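Local coordinates for protein acetyltransferase (Sinorhizobium meliloti, PDB 4JXR) that probably transfers an acetyl group from acetyl-CoA to an acceptor substrate, as a GNAT-superfamily member related to phosphinothricin acetyltransferases, at residues A[12-17]-A[41-46]. Sequence-based numbering, arbitrary orientation. Where two conformers were deposited one is given.
Sequences ADLRSI and EMALRF
Met42, present as selenomethionine, faces Leu14 and Ile17 with two different parts of its side chain. Its CB lies 3.7 Å from CD1 of Leu14, in the given one of two conformers, while the chain bends at chi2 (-60°) and chi3 (-75°), and the terminal CE comes to 3.9 Å from Ile17 CG2. A flexible unbranched chain suits a place where one residue must follow two neighbours a helical turn apart, and Tyr69 of strand 66-74 touches both Met42 and Ile17. The CA atoms of Ala43 and Leu14 are the nearest pair across the two segments, 6.4 Å apart. The small methyl allows this approach, with Leu14 CG 4.1 Å from Ala43 CB. Leu14's forked end suits its place, CD1 going to the Met42-Ala43 main chain and CD2 to the Phe46 ring. The contact thus joins helix 14-27 to helix 39-51, the first two helices of the GNAT fold, which follow the first strand and precede the antiparallel strands 56-60 and 66-74. One turn on from Glu41, Arg45 bonds back along its own helix, its NE 2.8 Å from Glu41 OE2 in a salt bridge whose N-H...O angle is 164°, OE2 using its anti lone pair, nearly in the guanidinium plane; Arg45 NH2 forms a salt bridge with Glu33 OE2 as well. Phe46 offers a flat apolar surface: Leu14 CD2 stands over one face of the Phe46 ring in a CH-pi contact, 4.2 Å from the centroid, while Tyr56 meets that ring edge-to-face.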
ATOM      1  N   ALA A  12       6.206  11.471  25.603  1.00 14.27           N
ATOM      2  CA  ALA A  12       7.493  12.056  25.910  1.00 15.26           C
ATOM      3  C   ALA A  12       8.629  11.550  25.051  1.00 13.29           C
ATOM      4  O   ALA A  12       9.681  12.164  25.055  1.00 15.90           O
ATOM      5  CB  ALA A  12       7.837  11.838  27.379  1.00 17.68           C
ATOM      6  N   ASP A  13       8.402  10.476  24.243  1.00 11.86           N
ATOM      7  CA  ASP A  13       9.434   9.982  23.340  1.00 11.44           C
ATOM      8  C   ASP A  13       9.395  10.620  21.963  1.00 10.33           C
ATOM      9  O   ASP A  13      10.272  10.332  21.151  1.00 10.53           O
ATOM     10  CB  ASP A  13       9.245   8.474  23.174  1.00 10.46           C
ATOM     11  CG  ASP A  13       9.377   7.704  24.447  1.00 10.89           C
ATOM     12  OD1 ASP A  13      10.248   8.069  25.305  1.00 12.27           O
ATOM     13  OD2 ASP A  13       8.653   6.700  24.619  1.00 11.71           O
ATOM     14  N   LEU A  14       8.387  11.456  21.684  1.00 10.75           N
ATOM     15  CA  LEU A  14       8.193  11.933  20.320  0.50 10.46           C
ATOM     16  C   LEU A  14       9.333  12.778  19.773  1.00 10.08           C
ATOM     17  O   LEU A  14       9.587  12.746  18.566  1.00 10.17           O
ATOM     18  CB  LEU A  14       6.817  12.619  20.133  0.50 10.87           C
ATOM     19  CG  LEU A  14       5.684  11.832  19.458  0.50 11.15           C
ATOM     20  CD1 LEU A  14       6.009  11.410  18.020  0.50 12.69           C
ATOM     21  CD2 LEU A  14       5.482  10.636  20.367  0.50 10.46           C
ATOM     22  N   ARG A  15       9.969  13.572  20.631  1.00  9.98           N
ATOM     23  CA  ARG A  15      11.072  14.377  20.138  0.50  9.89           C
ATOM     24  C   ARG A  15      12.203  13.500  19.570  1.00 10.39           C
ATOM     25  O   ARG A  15      12.727  13.736  18.470  1.00 11.02           O
ATOM     26  CB  ARG A  15      11.566  15.315  21.244  0.50 11.15           C
ATOM     27  CG  ARG A  15      12.605  16.278  20.747  0.50 10.83           C
ATOM     28  CD  ARG A  15      12.793  17.397  21.765  0.50 11.12           C
ATOM     29  NE  ARG A  15      13.596  18.485  21.253  0.50 10.28           N
ATOM     30  CZ  ARG A  15      14.883  18.624  21.547  0.50 10.45           C
ATOM     31  NH1 ARG A  15      15.463  17.821  22.403  0.50 13.51           N
ATOM     32  NH2 ARG A  15      15.551  19.622  20.998  0.50 12.60           N
ATOM     33  N   SER A  16      12.569  12.467  20.346  1.00 10.91           N
ATOM     34  CA  SER A  16      13.593  11.539  19.910  1.00 11.39           C
ATOM     35  C   SER A  16      13.166  10.725  18.683  1.00 10.55           C
ATOM     36  O   SER A  16      13.970  10.556  17.757  1.00 10.88           O
ATOM     37  CB  SER A  16      13.936  10.575  21.029  1.00 12.91           C
ATOM     38  OG  SER A  16      14.520  11.232  22.178  1.00 17.19           O
ATOM     39  N   ILE A  17      11.927  10.256  18.669  1.00  9.63           N
ATOM     40  CA  ILE A  17      11.407   9.538  17.519  1.00  9.50           C
ATOM     41  C   ILE A  17      11.487  10.396  16.259  1.00  9.28           C
ATOM     42  O   ILE A  17      11.912   9.949  15.185  1.00  9.82           O
ATOM     43  CB  ILE A  17       9.981   9.087  17.800  1.00  9.43           C
ATOM     44  CG1 ILE A  17       9.952   7.922  18.797  1.00 10.21           C
ATOM     45  CG2 ILE A  17       9.235   8.726  16.521  1.00 10.23           C
ATOM     46  CD1 ILE A  17       8.625   7.678  19.433  1.00 10.48           C
ATOM     47  N   GLU A  41       3.552  16.430  13.473  1.00  9.60           N
ATOM     48  CA  GLU A  41       3.055  15.431  12.532  1.00 10.07           C
ATOM     49  C   GLU A  41       3.338  14.031  13.030  1.00  9.50           C
ATOM     50  O   GLU A  41       2.469  13.151  12.956  1.00  9.88           O
ATOM     51  CB  GLU A  41       3.607  15.657  11.158  1.00 11.00           C
ATOM     52  CG  GLU A  41       3.250  14.578  10.142  1.00 12.49           C
ATOM     53  CD  GLU A  41       1.796  14.382   9.874  1.00 13.28           C
ATOM     54  OE1 GLU A  41       1.012  15.341  10.038  1.00 15.94           O
ATOM     55  OE2 GLU A  41       1.418  13.256   9.463  1.00 14.32           O
HETATM   56  N   MSE A  42       4.538  13.774  13.526  1.00  9.37           N
HETATM   57  CA  MSE A  42       4.870  12.466  14.063  1.00  9.10           C
HETATM   58  C   MSE A  42       3.947  12.107  15.221  1.00  8.69           C
HETATM   59  O   MSE A  42       3.589  10.936  15.415  1.00  9.30           O
HETATM   60  CB  MSE A  42       6.310  12.395  14.476  1.00  9.65           C
HETATM   61  CG  MSE A  42       7.299  12.493  13.281  1.00 11.15           C
HETATM   62 SE   MSE A  42       7.114  11.124  11.989  1.00 14.08          SE
HETATM   63  CE  MSE A  42       7.953   9.649  12.957  1.00 13.40           C
ATOM     64  N   ALA A  43       3.602  13.111  16.058  1.00  9.04           N
ATOM     65  CA  ALA A  43       2.722  12.905  17.171  1.00  9.46           C
ATOM     66  C   ALA A  43       1.315  12.514  16.736  1.00  9.22           C
ATOM     67  O   ALA A  43       0.712  11.654  17.362  1.00  9.57           O
ATOM     68  CB  ALA A  43       2.672  14.164  18.044  1.00  9.51           C
ATOM     69  N   LEU A  44       0.803  13.126  15.686  1.00  9.08           N
ATOM     70  CA  LEU A  44      -0.483  12.739  15.145  1.00  9.28           C
ATOM     71  C   LEU A  44      -0.434  11.302  14.620  1.00  8.98           C
ATOM     72  O   LEU A  44      -1.328  10.505  14.871  1.00  9.89           O
ATOM     73  CB  LEU A  44      -0.934  13.688  14.056  1.00  9.87           C
ATOM     74  CG  LEU A  44      -2.214  13.331  13.326  1.00 11.65           C
ATOM     75  CD1 LEU A  44      -3.352  13.177  14.294  1.00 12.14           C
ATOM     76  CD2 LEU A  44      -2.570  14.360  12.291  1.00 14.18           C
ATOM     77  N   ARG A  45       0.640  10.962  13.912  1.00  8.78           N
ATOM     78  CA  ARG A  45       0.795   9.586  13.433  1.00  8.48           C
ATOM     79  C   ARG A  45       0.814   8.595  14.594  1.00  8.77           C
ATOM     80  O   ARG A  45       0.164   7.556  14.533  1.00  9.64           O
ATOM     81  CB  ARG A  45       2.049   9.457  12.572  1.00  8.47           C
ATOM     82  CG  ARG A  45       1.990  10.283  11.297  1.00  8.79           C
ATOM     83  CD  ARG A  45       3.271  10.186  10.489  1.00  9.89           C
ATOM     84  NE  ARG A  45       3.281  11.112   9.368  1.00 10.28           N
ATOM     85  CZ  ARG A  45       4.232  11.151   8.434  1.00 11.08           C
ATOM     86  NH1 ARG A  45       5.248  10.307   8.479  1.00 11.71           N
ATOM     87  NH2 ARG A  45       4.165  12.041   7.456  1.00 13.21           N
ATOM     88  N   PHE A  46       1.561   8.910  15.646  1.00  8.74           N
ATOM     89  CA  PHE A  46       1.617   8.080  16.828  1.00  8.92           C
ATOM     90  C   PHE A  46       0.240   7.914  17.446  1.00  9.29           C
ATOM     91  O   PHE A  46      -0.147   6.816  17.831  1.00 10.06           O
ATOM     92  CB  PHE A  46       2.582   8.720  17.842  1.00  9.45           C
ATOM     93  CG  PHE A  46       2.468   8.210  19.236  1.00  9.18           C
ATOM     94  CD1 PHE A  46       3.135   7.086  19.686  1.00 10.95           C
ATOM     95  CD2 PHE A  46       1.689   8.922  20.153  1.00 11.11           C
ATOM     96  CE1 PHE A  46       3.015   6.657  20.994  1.00 12.18           C
ATOM     97  CE2 PHE A  46       1.562   8.485  21.445  1.00 12.02           C
ATOM     98  CZ  PHE A  46       2.244   7.379  21.876  1.00 12.40           C
TER